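Uracil-dna glycosylase (Deinococcus radiodurans, PDB 4UQM) belongs to the uracil-DNA glycosylase superfamily, as a single alpha/beta chain with a central four-stranded parallel sheet, and is modelled here with bound nucleic acid. Local coordinates at residues Phe40-Leu43 / Thr44-Leu47; Tyr57-Ala60 / Pro61-Phe64; Ser154-Lys158 / Gly159-Phe163. The protein carries 1 engineered substitution. All coordinates share one frame; numbering follows the deposited sequence.

The three contacts, on helix 38-53, the loop into helix 65-69 and the start of helix 160-172, meet around W160. Interactions 1 and 3 are closest, with centres about 10 Å apart: L47 CD1 lies 3.5 Å from W160 CZ2, and L43 CD1 lies 3.4 Å from K158 O. Interaction 2, its centre about 14 Å from that of interaction 1 and about 15 Å from that of interaction 3, joins them through F64, whose CZ is 3.7 Å from W160 CH2 and 4.1 Å from F40 CZ. Measured between nearest atoms, the bound nucleic acid is about 6 Å from interaction 3, 9 Å from interaction 2 and 15 Å from interaction 1.

Interaction 1: Phe40-Leu43 / Thr44-Leu47; sequences FHEL and TDFL
Two successive turns of alpha-helix 38-53 meet here, F40 with T44 and H41 with D45, each pair one helical turn apart. The carbonyl of F40 is gripped twice by T44: the backbone N donates to F40 O at 2.8 Å and the hydroxyl OG1 at 2.9 Å, the two donors lying on opposite faces of the carbonyl plane. A chi1 of -64° sets OG1 beside its own backbone N, so that it folds back on the helix and satisfies its donor within it. The same oxygen also brushes the F40 ring, 3.6 Å from CE2. One residue on, D45 OD2 stands 3.2 Å from H41 NE2, yet the angle is too poor for a hydrogen bond. Imidazole and carboxylate planes are 79° apart, and D45 OD1 sits over one face of the ring. E42 brings a like charge to the same exposed side, its OE1 4.4 Å from D45 OD2, which may mildly raise the proton affinity of either acid. On the inner side L43 CD1 packs on L47 CD1 at 3.9 Å, alongside the helical bond from L47 N to L43 O. Both leucines press on W160 of helix 160-172, F46 meets H155 edge-to-face, and F40 does the same with F35 of helix 25-35.

Interaction 2: Tyr57-Ala60 / Pro61-Phe64; sequences YPPA and PDVF
V63 divides its two methyls between the ring of F64 and that of P58: CG1 lies 3.9 Å above one face of the phenyl of F64, offset toward the rim, while CG2 rests 3.9 Å from P58 CG, the two side chains crossing at about a right angle. The second flat group, the D62 carboxylate, leans on the P59 ring. Its OD2 is 3.6 Å from both CG and CD of P59, with CB scarcely farther, whereas OD1 turns to a hydrogen bond with the side-chain amide of N65. A chi1 of -63°, which holds the D62 CG beside its own backbone N, brings the carboxylate over this proline. Beneath these side chains the backbone folds through two overlapping turns, each closed by a bond to the third residue back. D62 N donates to P59 O at 2.8 Å, and V63 N reaches A60 O in a longer bond of 3.3 Å that is straight at the hydrogen (171°). Both donors come from above their carbonyl planes, off the lone pairs, that of V63 further out (64°). P61, having no N-H, fits between them, its CD packed 3.9 Å from P59 CB. A cis peptide precedes P58 and turns the chain as it leaves strand 56-57, with P58 O bonded to R51 of helix 38-53. F64 then takes the N-cap position of helix 65-69. The prolines and the two short turns would be expected to limit the loop's freedom; D62 OD2 rests on three ring carbons of P59, to which CD, bonded to nitrogen, may add a weak electrostatic share.

Interaction 3: Ser154-Lys158 / Gly159-Phe163; sequences SHQGK and GWEHF
One direct hydrogen bond joins the turn 155-158 to the helix that follows: G157 N donates to E161 OE2 at 2.9 Å, with an N-H...O angle of 158°. The oxygen is met on its syn side, close to the carboxylate plane. E161 gets there by a bend at chi2 (84°), which curls the acid back from the first turn of helix 160-172 toward the loop.

The water-mediated bonds are more numerous. A single water donates to H155 O at 2.6 Å and to E161 OE1 at 2.7 Å, and accepts from K158 N and W160 N, each at 2.9 Å. It thus links the first and last residues of the type II turn H155-K158 and also takes up an N-H at the start of the helix, so both oxygens of E161 are engaged.

Among van der Waals contacts, Q156 CG touches E161 OE2 at 3.4 Å; the side chains cross at about a right angle, with amide and carboxylate planes 70° apart. A looser approach brings H155 O near the plane of the W160 indole at its edge, 4.3 Å from CD1.

Side-chain hydrogen bonds to residues outside the turn fix both aromatic residues: T146 OG1 bonds H155 ND1 and W160 NE1, while H155 NE2 is held by E50 of helix 38-53.

Glycines serve the backbone: G157 occupies the third position of the turn with positive phi, and G159, also with positive phi, is the N-cap residue. The chemistry suggests that E161, bonded to one backbone N-H and to a donating water, is probably ionised, its charge stabilised by the N-H of the turn, the water and the N-terminal end of the helix.

Interaction 1: Phe40-Leu43 / Thr44-Leu47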
# COMPACT_ATOMS: atom_id res chain seq x y z
N PHE A 40 19.36 2.88 -4.50
CA PHE A 40 18.29 2.65 -5.43
C PHE A 40 18.83 2.10 -6.75
O PHE A 40 18.19 1.25 -7.40
CB PHE A 40 17.47 3.94 -5.64
CG PHE A 40 16.22 3.73 -6.40
CD1 PHE A 40 15.05 3.33 -5.76
CD2 PHE A 40 16.20 3.91 -7.75
CE1 PHE A 40 13.90 3.12 -6.49
CE2 PHE A 40 15.05 3.68 -8.46
CZ PHE A 40 13.91 3.27 -7.85
N HIS A 41 20.02 2.55 -7.11
CA HIS A 41 20.69 1.98 -8.26
C HIS A 41 20.98 0.49 -8.00
O HIS A 41 20.79 -0.34 -8.86
CB HIS A 41 22.02 2.73 -8.53
CG HIS A 41 22.77 2.21 -9.72
ND1 HIS A 41 22.65 2.78 -10.97
CD2 HIS A 41 23.70 1.23 -9.84
CE1 HIS A 41 23.43 2.14 -11.82
NE2 HIS A 41 24.09 1.20 -11.16
N GLU A 42 21.47 0.18 -6.80
CA GLU A 42 21.76 -1.22 -6.43
C GLU A 42 20.49 -2.07 -6.38
O GLU A 42 20.49 -3.21 -6.86
CB GLU A 42 22.52 -1.32 -5.11
CG GLU A 42 23.94 -0.75 -5.16
CD GLU A 42 24.82 -1.30 -6.28
OE1 GLU A 42 24.77 -2.50 -6.56
OE2 GLU A 42 25.58 -0.52 -6.91
N LEU A 43 19.43 -1.52 -5.80
CA LEU A 43 18.13 -2.21 -5.81
C LEU A 43 17.68 -2.48 -7.25
O LEU A 43 17.30 -3.60 -7.59
CB LEU A 43 17.09 -1.34 -5.12
CG LEU A 43 15.61 -1.74 -5.27
CD1 LEU A 43 15.35 -3.08 -4.61
CD2 LEU A 43 14.74 -0.63 -4.72
N THR A 44 17.78 -1.46 -8.11
CA THR A 44 17.36 -1.61 -9.51
C THR A 44 18.16 -2.71 -10.23
O THR A 44 17.61 -3.58 -10.94
CB THR A 44 17.45 -0.26 -10.23
OG1 THR A 44 16.52 0.64 -9.63
CG2 THR A 44 17.15 -0.39 -11.70
N ASP A 45 19.47 -2.74 -9.98
CA ASP A 45 20.32 -3.74 -10.64
C ASP A 45 19.95 -5.13 -10.17
O ASP A 45 19.93 -6.08 -10.95
CB ASP A 45 21.81 -3.50 -10.35
CG ASP A 45 22.39 -2.36 -11.14
OD1 ASP A 45 21.80 -1.90 -12.15
OD2 ASP A 45 23.45 -1.93 -10.72
N PHE A 46 19.66 -5.27 -8.87
CA PHE A 46 19.24 -6.58 -8.35
C PHE A 46 17.92 -7.01 -8.97
O PHE A 46 17.76 -8.16 -9.35
CB PHE A 46 19.14 -6.49 -6.81
CG PHE A 46 18.39 -7.65 -6.15
CD1 PHE A 46 18.95 -8.91 -6.10
CD2 PHE A 46 17.10 -7.46 -5.70
CE1 PHE A 46 18.21 -9.99 -5.47
CE2 PHE A 46 16.37 -8.51 -5.07
CZ PHE A 46 16.95 -9.75 -5.02
N LEU A 47 16.97 -6.10 -9.06
CA LEU A 47 15.67 -6.42 -9.63
C LEU A 47 15.78 -6.79 -11.12
O LEU A 47 15.08 -7.65 -11.57
CB LEU A 47 14.67 -5.26 -9.46
CG LEU A 47 14.31 -5.02 -8.00
CD1 LEU A 47 13.39 -3.85 -7.94
CD2 LEU A 47 13.72 -6.27 -7.32

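Interaction 2: Tyr57-Ala60 / Pro61-Phe64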
# COMPACT_ATOMS: atom_id res chain seq x y z
N TYR A 57 6.75 -10.31 -9.54
CA TYR A 57 5.50 -9.61 -9.52
C TYR A 57 5.63 -8.33 -8.68
O TYR A 57 6.46 -8.24 -7.79
CB TYR A 57 4.43 -10.49 -8.89
CG TYR A 57 4.16 -11.78 -9.63
CD1 TYR A 57 3.90 -11.82 -10.99
CD2 TYR A 57 4.21 -12.99 -8.94
CE1 TYR A 57 3.64 -13.03 -11.62
CE2 TYR A 57 3.92 -14.19 -9.56
CZ TYR A 57 3.66 -14.21 -10.90
OH TYR A 57 3.40 -15.41 -11.54
N PRO A 58 4.81 -7.30 -8.98
CA PRO A 58 3.95 -7.21 -10.16
C PRO A 58 4.81 -6.96 -11.41
O PRO A 58 6.01 -6.79 -11.32
CB PRO A 58 3.13 -5.95 -9.86
CG PRO A 58 4.11 -5.09 -9.10
CD PRO A 58 4.85 -6.06 -8.22
N PRO A 59 4.17 -6.93 -12.57
CA PRO A 59 4.90 -6.52 -13.79
C PRO A 59 5.59 -5.18 -13.59
O PRO A 59 5.09 -4.28 -12.85
CB PRO A 59 3.78 -6.42 -14.84
CG PRO A 59 2.73 -7.41 -14.34
CD PRO A 59 2.76 -7.23 -12.87
N ALA A 60 6.76 -5.03 -14.21
CA ALA A 60 7.56 -3.83 -13.97
C ALA A 60 6.78 -2.51 -14.25
O ALA A 60 6.93 -1.57 -13.47
CB ALA A 60 8.86 -3.87 -14.76
N PRO A 61 5.94 -2.46 -15.31
CA PRO A 61 5.20 -1.21 -15.51
C PRO A 61 4.25 -0.83 -14.40
O PRO A 61 3.77 0.30 -14.40
CB PRO A 61 4.44 -1.48 -16.82
CG PRO A 61 5.31 -2.51 -17.54
CD PRO A 61 5.71 -3.41 -16.43
N ASP A 62 3.94 -1.78 -13.50
CA ASP A 62 2.94 -1.55 -12.48
C ASP A 62 3.54 -1.29 -11.10
O ASP A 62 2.81 -0.93 -10.16
CB ASP A 62 2.03 -2.79 -12.36
CG ASP A 62 1.28 -3.06 -13.58
OD1 ASP A 62 0.96 -2.13 -14.32
OD2 ASP A 62 0.99 -4.25 -13.86
N VAL A 63 4.86 -1.44 -10.93
CA VAL A 63 5.44 -1.40 -9.61
C VAL A 63 5.11 -0.15 -8.84
O VAL A 63 4.87 -0.20 -7.62
CB VAL A 63 6.98 -1.61 -9.69
CG1 VAL A 63 7.72 -1.26 -8.39
CG2 VAL A 63 7.30 -3.04 -10.06
N PHE A 64 5.10 1.00 -9.52
CA PHE A 64 4.91 2.29 -8.85
C PHE A 64 3.47 2.81 -9.00
O PHE A 64 3.20 4.00 -8.73
CB PHE A 64 5.93 3.30 -9.38
CG PHE A 64 7.34 2.97 -9.00
CD1 PHE A 64 7.82 3.26 -7.73
CD2 PHE A 64 8.21 2.37 -9.90
CE1 PHE A 64 9.13 2.92 -7.36
CE2 PHE A 64 9.51 2.05 -9.53
CZ PHE A 64 9.95 2.33 -8.26

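Interaction 3: Ser154-Lys158 / Gly159-Phe163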
# COMPACT_ATOMS: atom_id res chain seq x y z
N SER A 154 10.29 -12.56 -0.41
CA SER A 154 11.55 -12.90 -1.06
C SER A 154 12.40 -11.73 -1.47
O SER A 154 13.61 -11.89 -1.65
CB SER A 154 11.30 -13.78 -2.28
OG SER A 154 10.24 -13.32 -3.10
N HIS A 155 11.80 -10.55 -1.60
CA HIS A 155 12.58 -9.34 -1.87
C HIS A 155 12.73 -8.41 -0.68
O HIS A 155 13.09 -7.26 -0.83
CB HIS A 155 12.03 -8.57 -3.07
CG HIS A 155 12.31 -9.25 -4.37
ND1 HIS A 155 11.89 -8.72 -5.58
CD2 HIS A 155 12.96 -10.39 -4.67
CE1 HIS A 155 12.30 -9.50 -6.56
NE2 HIS A 155 12.94 -10.53 -6.04
N GLN A 156 12.44 -8.92 0.52
CA GLN A 156 12.75 -8.19 1.74
C GLN A 156 14.25 -7.95 1.86
O GLN A 156 15.06 -8.79 1.50
CB GLN A 156 12.14 -8.93 2.96
CG GLN A 156 12.20 -8.23 4.30
CD GLN A 156 13.55 -8.26 4.91
OE1 GLN A 156 14.34 -9.19 4.70
NE2 GLN A 156 13.86 -7.24 5.68
N GLY A 157 14.61 -6.78 2.37
CA GLY A 157 15.99 -6.52 2.74
C GLY A 157 16.96 -6.29 1.58
O GLY A 157 18.16 -6.50 1.72
N LYS A 158 16.43 -5.83 0.44
CA LYS A 158 17.19 -5.62 -0.80
C LYS A 158 17.22 -4.17 -1.25
O LYS A 158 17.76 -3.88 -2.32
CB LYS A 158 16.53 -6.44 -1.90
CG LYS A 158 16.40 -7.92 -1.57
CD LYS A 158 17.76 -8.53 -1.34
CE LYS A 158 17.70 -10.02 -1.17
NZ LYS A 158 19.08 -10.46 -0.74
N GLY A 159 16.68 -3.25 -0.45
CA GLY A 159 16.67 -1.85 -0.75
C GLY A 159 15.33 -1.21 -0.81
O GLY A 159 15.24 0.01 -0.67
N TRP A 160 14.24 -1.99 -0.95
CA TRP A 160 12.95 -1.33 -1.02
C TRP A 160 12.61 -0.57 0.26
O TRP A 160 11.90 0.44 0.22
CB TRP A 160 11.80 -2.34 -1.28
CG TRP A 160 11.61 -2.73 -2.70
CD1 TRP A 160 11.71 -3.99 -3.25
CD2 TRP A 160 11.29 -1.85 -3.77
NE1 TRP A 160 11.44 -3.94 -4.60
CE2 TRP A 160 11.20 -2.63 -4.94
CE3 TRP A 160 11.08 -0.47 -3.86
CZ2 TRP A 160 10.91 -2.05 -6.18
CZ3 TRP A 160 10.80 0.10 -5.10
CH2 TRP A 160 10.70 -0.70 -6.23
N GLU A 161 13.02 -1.11 1.40
CA GLU A 161 12.65 -0.49 2.67
C GLU A 161 13.15 0.92 2.81
O GLU A 161 12.44 1.75 3.38
CB GLU A 161 13.13 -1.33 3.86
CG GLU A 161 12.44 -2.68 4.00
CD GLU A 161 13.00 -3.82 3.16
OE1 GLU A 161 13.90 -3.60 2.29
OE2 GLU A 161 12.56 -4.99 3.40
N HIS A 162 14.31 1.24 2.23
CA HIS A 162 14.77 2.62 2.25
C HIS A 162 13.85 3.50 1.40
O HIS A 162 13.55 4.62 1.75
CB HIS A 162 16.18 2.70 1.68
CG HIS A 162 17.21 2.03 2.51
ND1 HIS A 162 17.41 2.34 3.83
CD2 HIS A 162 18.15 1.10 2.19
CE1 HIS A 162 18.41 1.61 4.30
NE2 HIS A 162 18.86 0.83 3.33
N PHE A 163 13.43 2.98 0.26
CA PHE A 163 12.54 3.74 -0.62
C PHE A 163 11.16 3.94 0.03
O PHE A 163 10.62 5.06 0.02
CB PHE A 163 12.38 3.02 -1.94
CG PHE A 163 11.45 3.74 -2.89
CD1 PHE A 163 11.89 4.87 -3.57
CD2 PHE A 163 10.12 3.34 -3.02
CE1 PHE A 163 11.00 5.58 -4.38
CE2 PHE A 163 9.24 4.02 -3.84
CZ PHE A 163 9.69 5.13 -4.55
O HOH W 1 13.82 -4.80 -0.17